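Local structure of DNA topoisomerase 2-associated protein PAT1 (Saccharomyces cerevisiae, 5LMG) at residues Ile124-Phe129 against Met182-Gln187; Asn192-Leu197 against Thr244-Lys249; Asn205-Leu210 against Trp278-Ser283. The protein activates mRNA decapping and represses translation, its C-terminal domain directly binding the decapping enzyme Dcp2 and the 5'-3' exonuclease Xrn1. The protein carries 2 engineered substitutions. All blocks are in the same frame, centred on the assembly; numbering follows the deposited sequence.

Contacts 1 and 3 each join two helices running in broadly the same direction, whereas contact 2 sets the start of the short helix 194-197 against the last turns of helix 234-246. Contact 1 is buried and mostly apolar. Contact 2 is also largely buried, yet it meets through serines, a lysine and ordered waters. Contact 3 lies nearest the centre of the chain but is only partly buried, with a threonine at its middle. Phe129 of contact 1 reaches Leu206 and Leu210 of helix 201-216, which also supplies Thr208 to contact 3. Leu246 of contact 2 touches Phe280 of contact 3, and Asn192 ND2 bonds to Phe129 O, tying contact 2 to contact 1.

Contact 1: residues Ile124-Phe129 against Met182-Gln187; sequences ILQKIF and MGLLLQ
Leu184 meets Leu125, Gln126 and Phe129 with CG anti to its own carbonyl carbon (chi1 -62°), and Phe129 answers with CG in the same relation to its backbone (chi1 -75°). The leucine's two methyls lie against the facing helix, and both reach Leu125. CD2 also rests on the backbone and the root of a polar side chain, 3.8 Å from Gln126 N and equally close to Gln126 CG. The leucine thus meets the aliphatic base of this partly exposed residue, whose chain extends beyond CG, the two side chains crossing at about a right angle. The other methyl, Leu184 CD1, reaches Leu125 CD1 at 4.1 Å.

Phe129 lies on the next turn. Its ring atom CD2 is 4.2 Å from Leu184 CD2, the methyl coming obliquely to the ring, while Phe129 CB sits 4.1 Å from Leu184 O. Further along, Phe129 CB approaches Gln187 CB at 4.2 Å, so the helices stay in touch through side-chain bases. Beyond the pair, the Phe129 ring packs on Leu206 and Leu210 of helix 201-216, and helix 151-174 adds Leu172 against Leu184 and Ile168 and Phe171 against Leu125.

Dispersion contacts dominate here, with the glutamines at the more open border and the leucines and phenylalanine buried. The axes approach to 9.1 Å and run at 23° to each other in the same sense, close packing of near-parallel helices as in the alpha-alpha superhelix of the Pat1 C-terminal domain.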
loop_
_atom_site.group_PDB
_atom_site.type_symbol
_atom_site.label_atom_id
_atom_site.label_comp_id
_atom_site.label_asym_id
_atom_site.label_seq_id
_atom_site.Cartn_x
_atom_site.Cartn_y
_atom_site.Cartn_z
ATOM N N ILE A 124 18.151 5.148 1.068
ATOM C CA ILE A 124 16.957 5.595 1.800
ATOM C C ILE A 124 15.877 4.500 1.734
ATOM O O ILE A 124 15.353 4.114 2.778
ATOM C CB ILE A 124 16.456 6.986 1.326
ATOM C CG1 ILE A 124 17.417 8.101 1.847
ATOM C CG2 ILE A 124 14.986 7.238 1.752
ATOM C CD1 ILE A 124 17.149 9.517 1.399
ATOM N N LEU A 125 15.587 3.986 0.516
ATOM C CA LEU A 125 14.608 2.919 0.277
ATOM C C LEU A 125 15.008 1.648 1.051
ATOM O O LEU A 125 14.155 1.052 1.715
ATOM C CB LEU A 125 14.477 2.600 -1.226
ATOM C CG LEU A 125 13.899 3.608 -2.254
ATOM C CD1 LEU A 125 12.805 2.967 -3.076
ATOM C CD2 LEU A 125 13.459 4.945 -1.652
ATOM N N GLN A 126 16.311 1.266 0.998
ATOM C CA GLN A 126 16.878 0.115 1.719
ATOM C C GLN A 126 16.631 0.269 3.225
ATOM O O GLN A 126 16.175 -0.681 3.853
ATOM C CB GLN A 126 18.389 -0.039 1.451
ATOM C CG GLN A 126 18.724 -0.616 0.075
ATOM C CD GLN A 126 20.210 -0.696 -0.206
ATOM O OE1 GLN A 126 20.986 0.227 0.069
ATOM N NE2 GLN A 126 20.625 -1.765 -0.858
ATOM N N LYS A 127 16.890 1.475 3.787
ATOM C CA LYS A 127 16.671 1.782 5.202
ATOM C C LYS A 127 15.190 1.595 5.582
ATOM O O LYS A 127 14.905 0.891 6.552
ATOM C CB LYS A 127 17.133 3.221 5.531
ATOM C CG LYS A 127 17.221 3.538 7.027
ATOM C CD LYS A 127 18.576 3.163 7.608
ATOM C CE LYS A 127 18.530 1.921 8.455
ATOM N NZ LYS A 127 19.895 1.441 8.764
ATOM N N ILE A 128 14.268 2.208 4.801
ATOM C CA ILE A 128 12.813 2.141 4.994
ATOM C C ILE A 128 12.339 0.676 5.037
ATOM O O ILE A 128 11.681 0.293 6.003
ATOM C CB ILE A 128 12.033 3.002 3.946
ATOM C CG1 ILE A 128 12.305 4.522 4.136
ATOM C CG2 ILE A 128 10.514 2.692 3.972
ATOM C CD1 ILE A 128 11.771 5.442 2.998
ATOM N N PHE A 129 12.714 -0.140 4.026
ATOM C CA PHE A 129 12.316 -1.550 3.963
ATOM C C PHE A 129 12.959 -2.420 5.063
ATOM O O PHE A 129 12.295 -3.317 5.579
ATOM C CB PHE A 129 12.537 -2.137 2.558
ATOM C CG PHE A 129 11.509 -1.667 1.558
ATOM C CD1 PHE A 129 10.199 -2.135 1.608
ATOM C CD2 PHE A 129 11.841 -0.745 0.575
ATOM C CE1 PHE A 129 9.241 -1.675 0.703
ATOM C CE2 PHE A 129 10.884 -0.286 -0.330
ATOM C CZ PHE A 129 9.592 -0.756 -0.261
ATOM N N MET A 182 15.091 -6.728 -6.521
ATOM C CA MET A 182 15.200 -8.018 -5.827
ATOM C C MET A 182 15.782 -7.790 -4.432
ATOM O O MET A 182 15.235 -8.307 -3.457
ATOM C CB MET A 182 16.017 -9.049 -6.631
ATOM C CG MET A 182 15.344 -9.514 -7.932
ATOM S SD MET A 182 13.677 -10.204 -7.731
ATOM C CE MET A 182 12.740 -9.042 -8.660
ATOM N N GLY A 183 16.798 -6.920 -4.353
ATOM C CA GLY A 183 17.427 -6.508 -3.103
ATOM C C GLY A 183 16.430 -5.933 -2.102
ATOM O O GLY A 183 16.442 -6.321 -0.931
ATOM N N LEU A 184 15.521 -5.046 -2.564
ATOM C CA LEU A 184 14.506 -4.411 -1.706
ATOM C C LEU A 184 13.464 -5.404 -1.199
ATOM O O LEU A 184 13.054 -5.320 -0.043
ATOM C CB LEU A 184 13.833 -3.201 -2.397
ATOM C CG LEU A 184 14.733 -2.008 -2.778
ATOM C CD1 LEU A 184 13.944 -0.973 -3.551
ATOM C CD2 LEU A 184 15.356 -1.350 -1.547
ATOM N N LEU A 185 13.066 -6.363 -2.046
ATOM C CA LEU A 185 12.108 -7.416 -1.692
ATOM C C LEU A 185 12.674 -8.312 -0.589
ATOM O O LEU A 185 11.967 -8.623 0.377
ATOM C CB LEU A 185 11.771 -8.260 -2.928
ATOM C CG LEU A 185 10.657 -7.720 -3.816
ATOM C CD1 LEU A 185 10.821 -8.220 -5.245
ATOM C CD2 LEU A 185 9.289 -8.077 -3.265
ATOM N N LEU A 186 13.957 -8.697 -0.729
ATOM C CA LEU A 186 14.678 -9.516 0.243
ATOM C C LEU A 186 14.831 -8.764 1.553
ATOM O O LEU A 186 14.653 -9.374 2.603
ATOM C CB LEU A 186 16.049 -9.964 -0.295
ATOM C CG LEU A 186 16.039 -11.117 -1.305
ATOM C CD1 LEU A 186 17.427 -11.319 -1.914
ATOM C CD2 LEU A 186 15.532 -12.407 -0.671
ATOM N N GLN A 187 15.089 -7.432 1.498
ATOM C CA GLN A 187 15.183 -6.573 2.691
ATOM C C GLN A 187 13.863 -6.626 3.479
ATOM O O GLN A 187 13.882 -6.769 4.698
ATOM C CB GLN A 187 15.502 -5.106 2.314
ATOM C CG GLN A 187 16.959 -4.830 1.935
ATOM C CD GLN A 187 17.933 -4.864 3.091
ATOM O OE1 GLN A 187 17.649 -4.411 4.206
ATOM N NE2 GLN A 187 19.135 -5.356 2.828
#

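Contact 2: residues Asn192-Leu197 against Thr244-Lys249; sequences NNVSFL and TSLESK
Val194 and Ser195 meet Ser245, Leu246 and Lys249 where the first turn of helix 194-197, N-capped by Asn193, faces the last turns of helix 234-246 within the largely helical Pat1 C-terminal domain. A type II beta turn from Leu246 to Lys249 brings the lysine back against the contact.

The van der Waals part is centred on Val194. Ser245 OG comes up against its branch point, 3.3 Å from Val194 CB; that hydroxyl also hydrogen-bonds to Leu242 O, one turn back in its own helix. Val194 CG1, anti to the backbone N (chi1 -173°), meets Leu246 CD2 at 4.0 Å, the two side chains crossing at about a right angle. The aliphatic stem of Lys249 lies against Ser195, with Lys249 CB 3.6 Å from Ser195 OG.

Polar links between the segments run through water. One water accepts from Ser195 N and donates to Ser245 O, joining an amide of the helix start to a carbonyl of the facing segment. A second connects Ser195 OG with Lys249 O, and a third accepts from Lys249 NZ and makes a weak bond to Asn193 OD1.

Hydrogen bonds inside each segment fix the participants. The Lys249 chain bends at chi3, and its NZ donates to Ser245 O at 3.2 Å, giving that carbonyl two donors, the ammonium and a water. In the N-cap, Asn193 OD1 accepts from Phe196 N at 3.0 Å, with the donor 38° above the plane of the side-chain carbonyl.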
loop_
_atom_site.group_PDB
_atom_site.type_symbol
_atom_site.label_atom_id
_atom_site.label_comp_id
_atom_site.label_asym_id
_atom_site.label_seq_id
_atom_site.Cartn_x
_atom_site.Cartn_y
_atom_site.Cartn_z
ATOM N N ASN A 192 11.366 -8.373 8.471
ATOM C CA ASN A 192 10.016 -8.111 8.965
ATOM C C ASN A 192 9.140 -9.339 8.968
ATOM O O ASN A 192 9.314 -10.228 8.129
ATOM C CB ASN A 192 9.330 -7.068 8.061
ATOM C CG ASN A 192 10.046 -5.751 7.958
ATOM O OD1 ASN A 192 9.946 -4.899 8.843
ATOM N ND2 ASN A 192 10.785 -5.559 6.873
ATOM N N ASN A 193 8.124 -9.329 9.860
ATOM C CA ASN A 193 7.056 -10.310 9.868
ATOM C C ASN A 193 6.159 -9.744 8.748
ATOM O O ASN A 193 5.523 -8.698 8.937
ATOM C CB ASN A 193 6.306 -10.302 11.217
ATOM C CG ASN A 193 5.157 -11.283 11.305
ATOM O OD1 ASN A 193 4.258 -11.341 10.454
ATOM N ND2 ASN A 193 5.150 -12.064 12.362
ATOM N N VAL A 194 6.199 -10.383 7.562
ATOM C CA VAL A 194 5.474 -9.971 6.351
ATOM C C VAL A 194 3.955 -9.926 6.595
ATOM O O VAL A 194 3.317 -8.947 6.203
ATOM C CB VAL A 194 5.872 -10.802 5.091
ATOM C CG1 VAL A 194 5.230 -10.241 3.824
ATOM C CG2 VAL A 194 7.389 -10.856 4.921
ATOM N N SER A 195 3.392 -10.937 7.291
ATOM C CA SER A 195 1.962 -10.969 7.611
ATOM C C SER A 195 1.529 -9.733 8.434
ATOM O O SER A 195 0.461 -9.182 8.162
ATOM C CB SER A 195 1.585 -12.263 8.322
ATOM O OG SER A 195 0.201 -12.254 8.630
ATOM N N PHE A 196 2.363 -9.284 9.410
ATOM C CA PHE A 196 2.075 -8.062 10.158
ATOM C C PHE A 196 2.014 -6.855 9.202
ATOM O O PHE A 196 1.079 -6.068 9.305
ATOM C CB PHE A 196 3.074 -7.801 11.313
ATOM C CG PHE A 196 2.907 -6.417 11.929
ATOM C CD1 PHE A 196 1.794 -6.111 12.709
ATOM C CD2 PHE A 196 3.830 -5.405 11.671
ATOM C CE1 PHE A 196 1.615 -4.822 13.236
ATOM C CE2 PHE A 196 3.656 -4.118 12.208
ATOM C CZ PHE A 196 2.548 -3.835 12.987
ATOM N N LEU A 197 2.972 -6.747 8.245
ATOM C CA LEU A 197 3.019 -5.646 7.260
ATOM C C LEU A 197 1.742 -5.548 6.410
ATOM O O LEU A 197 1.302 -4.438 6.081
ATOM C CB LEU A 197 4.258 -5.733 6.344
ATOM C CG LEU A 197 5.646 -5.566 6.979
ATOM C CD1 LEU A 197 6.717 -5.548 5.896
ATOM C CD2 LEU A 197 5.746 -4.285 7.852
ATOM N N THR A 244 5.471 -17.854 0.778
ATOM C CA THR A 244 5.655 -18.686 1.978
ATOM C C THR A 244 5.314 -17.904 3.260
ATOM O O THR A 244 4.621 -18.447 4.122
ATOM C CB THR A 244 7.083 -19.276 2.009
ATOM O OG1 THR A 244 7.313 -19.993 0.805
ATOM C CG2 THR A 244 7.325 -20.215 3.187
ATOM N N SER A 245 5.777 -16.638 3.375
ATOM C CA SER A 245 5.509 -15.806 4.550
ATOM C C SER A 245 4.028 -15.393 4.704
ATOM O O SER A 245 3.624 -15.047 5.811
ATOM C CB SER A 245 6.419 -14.578 4.578
ATOM O OG SER A 245 6.173 -13.714 3.482
ATOM N N LEU A 246 3.229 -15.463 3.610
ATOM C CA LEU A 246 1.809 -15.094 3.570
ATOM C C LEU A 246 0.833 -16.253 3.612
ATOM O O LEU A 246 -0.321 -16.054 4.014
ATOM C CB LEU A 246 1.510 -14.252 2.315
ATOM C CG LEU A 246 2.151 -12.871 2.255
ATOM C CD1 LEU A 246 1.959 -12.245 0.880
ATOM C CD2 LEU A 246 1.617 -11.979 3.353
ATOM N N GLU A 247 1.269 -17.454 3.173
ATOM C CA GLU A 247 0.424 -18.641 3.099
ATOM C C GLU A 247 -0.275 -18.933 4.417
ATOM O O GLU A 247 0.356 -18.837 5.472
ATOM C CB GLU A 247 1.242 -19.844 2.609
ATOM C CG GLU A 247 0.383 -20.947 2.033
ATOM C CD GLU A 247 1.187 -22.095 1.456
ATOM O OE1 GLU A 247 2.407 -22.171 1.735
ATOM O OE2 GLU A 247 0.591 -22.941 0.754
ATOM N N SER A 248 -1.590 -19.234 4.346
ATOM C CA SER A 248 -2.533 -19.472 5.468
ATOM C C SER A 248 -2.930 -18.169 6.237
ATOM O O SER A 248 -3.765 -18.235 7.147
ATOM C CB SER A 248 -2.033 -20.557 6.424
ATOM O OG SER A 248 -1.141 -20.020 7.388
ATOM N N LYS A 249 -2.351 -16.995 5.860
ATOM C CA LYS A 249 -2.607 -15.694 6.493
ATOM C C LYS A 249 -3.130 -14.614 5.507
ATOM O O LYS A 249 -3.291 -13.464 5.915
ATOM C CB LYS A 249 -1.333 -15.198 7.219
ATOM C CG LYS A 249 -0.896 -16.089 8.389
ATOM C CD LYS A 249 0.566 -15.897 8.783
ATOM C CE LYS A 249 1.524 -16.736 7.964
ATOM N NZ LYS A 249 2.923 -16.627 8.457
HETATM O O HOH W 1 3.786 -14.668 10.287
HETATM O O HOH W 2 -1.147 -11.824 6.189
HETATM O O HOH W 3 4.899 -13.432 7.868
#

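Contact 3: residues Asn205-Leu210 against Trp278-Ser283; sequences NLITIL and WAFLAS. Engineered in segment 278-283: Ala279 (natural residue Gln). With EDO (1,2-ethanediol), chain J.
Thr208 fits against Phe280 and Ser283 in the tight part of this contact. Its OG1 lies in the plane of the Phe280 ring, at the edge, 3.4 Å from Phe280 CD1 and 3.3 Å from Phe280 CB. CG of Phe280 stands anti to its backbone N (chi1 166°); the ring also touches Leu204 and Ile211 of helix 201-216. The threonine hydroxyl is not left to the aromatic edge for its polar needs: it hydrogen-bonds to Leu204 O, one turn back. Next to it, Ile207 CG2 also comes to the ring edge, 3.7 Å from Phe280 CE1. The Thr208 methyl CG2 instead meets Ser283 OG at 3.6 Å. That hydroxyl donates to Phe280 O at 2.9 Å, tilted 26° from the carbonyl plane, and so stays folded against its own helix.

Thr208 and Ser283 both have side chains directed toward the other helix. The segment axes come within 9.3 Å and cross at 32° with the same sense, two near-parallel helices packed within the alpha-alpha superhelix; helix 329-355 backs helix 275-286 through Leu351 on Ala279 and Ala282.

Toward Asn205 and Ala279 the segments part. Ala279, an engineered residue (glutamine in the natural sequence), contributes a CB that makes no close side-chain contact across the pair. Here a 1,2-ethanediol, probably from the crystallisation liquor, lies between the two helices. Its O1 donates to Asn205 O at 2.7 Å, a carbonyl that already accepts the helical bond from Ile209 N, while its O2 comes 3.4 Å from Ala279 CB and its C1 borders Thr208 CG2.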
loop_
_atom_site.group_PDB
_atom_site.type_symbol
_atom_site.label_atom_id
_atom_site.label_comp_id
_atom_site.label_asym_id
_atom_site.label_seq_id
_atom_site.Cartn_x
_atom_site.Cartn_y
_atom_site.Cartn_z
ATOM N N ASN A 205 0.391 -1.536 0.484
ATOM C CA ASN A 205 0.664 -0.731 -0.710
ATOM C C ASN A 205 2.148 -0.752 -1.094
ATOM O O ASN A 205 2.453 -0.820 -2.280
ATOM C CB ASN A 205 0.142 0.675 -0.561
ATOM C CG ASN A 205 -1.370 0.789 -0.557
ATOM O OD1 ASN A 205 -2.105 -0.150 -0.891
ATOM N ND2 ASN A 205 -1.868 1.945 -0.156
ATOM N N LEU A 206 3.063 -0.747 -0.103
ATOM C CA LEU A 206 4.503 -0.836 -0.377
ATOM C C LEU A 206 4.856 -2.187 -1.007
ATOM O O LEU A 206 5.663 -2.219 -1.935
ATOM C CB LEU A 206 5.352 -0.590 0.880
ATOM C CG LEU A 206 5.576 0.878 1.249
ATOM C CD1 LEU A 206 6.072 1.019 2.677
ATOM C CD2 LEU A 206 6.555 1.527 0.305
ATOM N N ILE A 207 4.223 -3.287 -0.538
ATOM C CA ILE A 207 4.457 -4.629 -1.085
ATOM C C ILE A 207 3.949 -4.674 -2.539
ATOM O O ILE A 207 4.692 -5.113 -3.411
ATOM C CB ILE A 207 3.895 -5.772 -0.185
ATOM C CG1 ILE A 207 4.603 -5.792 1.190
ATOM C CG2 ILE A 207 4.034 -7.154 -0.873
ATOM C CD1 ILE A 207 3.820 -6.482 2.331
ATOM N N THR A 208 2.728 -4.139 -2.797
ATOM C CA THR A 208 2.117 -4.078 -4.138
ATOM C C THR A 208 3.033 -3.365 -5.143
ATOM O O THR A 208 3.192 -3.863 -6.263
ATOM C CB THR A 208 0.727 -3.448 -4.091
ATOM O OG1 THR A 208 -0.027 -4.085 -3.076
ATOM C CG2 THR A 208 -0.018 -3.530 -5.443
ATOM N N ILE A 209 3.624 -2.213 -4.736
ATOM C CA ILE A 209 4.573 -1.439 -5.546
ATOM C C ILE A 209 5.783 -2.324 -5.939
ATOM O O ILE A 209 6.104 -2.383 -7.114
ATOM C CB ILE A 209 5.024 -0.142 -4.814
ATOM C CG1 ILE A 209 3.897 0.910 -4.798
ATOM C CG2 ILE A 209 6.317 0.432 -5.433
ATOM C CD1 ILE A 209 3.989 1.856 -3.649
ATOM N N LEU A 210 6.435 -3.004 -4.957
ATOM C CA LEU A 210 7.581 -3.888 -5.215
ATOM C C LEU A 210 7.222 -5.044 -6.145
ATOM O O LEU A 210 7.964 -5.279 -7.091
ATOM C CB LEU A 210 8.244 -4.432 -3.922
ATOM C CG LEU A 210 8.897 -3.438 -2.952
ATOM C CD1 LEU A 210 9.522 -4.186 -1.785
ATOM C CD2 LEU A 210 9.981 -2.592 -3.640
ATOM N N TRP A 278 -7.736 -5.449 -3.214
ATOM C CA TRP A 278 -7.917 -6.181 -4.473
ATOM C C TRP A 278 -6.772 -5.902 -5.445
ATOM O O TRP A 278 -6.441 -6.788 -6.223
ATOM C CB TRP A 278 -9.302 -5.913 -5.096
ATOM C CG TRP A 278 -10.438 -6.346 -4.211
ATOM C CD1 TRP A 278 -11.235 -5.537 -3.450
ATOM C CD2 TRP A 278 -10.820 -7.698 -3.898
ATOM N NE1 TRP A 278 -12.110 -6.298 -2.708
ATOM C CE2 TRP A 278 -11.864 -7.630 -2.948
ATOM C CE3 TRP A 278 -10.379 -8.966 -4.330
ATOM C CZ2 TRP A 278 -12.499 -8.778 -2.446
ATOM C CZ3 TRP A 278 -10.985 -10.103 -3.809
ATOM C CH2 TRP A 278 -12.030 -10.005 -2.877
ATOM N N ALA A 279 -6.142 -4.698 -5.371
ATOM C CA ALA A 279 -4.979 -4.334 -6.201
ATOM C C ALA A 279 -3.771 -5.176 -5.769
ATOM O O ALA A 279 -3.056 -5.704 -6.624
ATOM C CB ALA A 279 -4.677 -2.847 -6.094
ATOM N N PHE A 280 -3.585 -5.357 -4.450
ATOM C CA PHE A 280 -2.537 -6.221 -3.921
ATOM C C PHE A 280 -2.749 -7.675 -4.387
ATOM O O PHE A 280 -1.798 -8.292 -4.865
ATOM C CB PHE A 280 -2.470 -6.167 -2.378
ATOM C CG PHE A 280 -1.634 -7.283 -1.778
ATOM C CD1 PHE A 280 -0.241 -7.211 -1.777
ATOM C CD2 PHE A 280 -2.238 -8.416 -1.241
ATOM C CE1 PHE A 280 0.532 -8.248 -1.240
ATOM C CE2 PHE A 280 -1.466 -9.464 -0.728
ATOM C CZ PHE A 280 -0.081 -9.369 -0.718
ATOM N N LEU A 281 -3.997 -8.203 -4.246
ATOM C CA LEU A 281 -4.343 -9.582 -4.619
ATOM C C LEU A 281 -4.147 -9.822 -6.109
ATOM O O LEU A 281 -3.742 -10.908 -6.481
ATOM C CB LEU A 281 -5.776 -9.946 -4.195
ATOM C CG LEU A 281 -6.038 -10.143 -2.699
ATOM C CD1 LEU A 281 -7.532 -10.232 -2.418
ATOM C CD2 LEU A 281 -5.334 -11.407 -2.157
ATOM N N ALA A 282 -4.426 -8.795 -6.951
ATOM C CA ALA A 282 -4.261 -8.851 -8.402
ATOM C C ALA A 282 -2.769 -8.961 -8.734
ATOM O O ALA A 282 -2.398 -9.811 -9.544
ATOM C CB ALA A 282 -4.865 -7.612 -9.055
ATOM N N SER A 283 -1.907 -8.166 -8.064
ATOM C CA SER A 283 -0.459 -8.232 -8.319
ATOM C C SER A 283 0.156 -9.540 -7.811
ATOM O O SER A 283 1.023 -10.103 -8.491
ATOM C CB SER A 283 0.268 -7.011 -7.766
ATOM O OG SER A 283 0.303 -7.041 -6.349
HETATM C C1 EDO J . -0.135 0.204 -4.834
HETATM O O1 EDO J . 0.786 0.619 -3.853
HETATM C C2 EDO J . -1.547 0.231 -4.215
HETATM O O2 EDO J . -2.409 -0.589 -4.978
#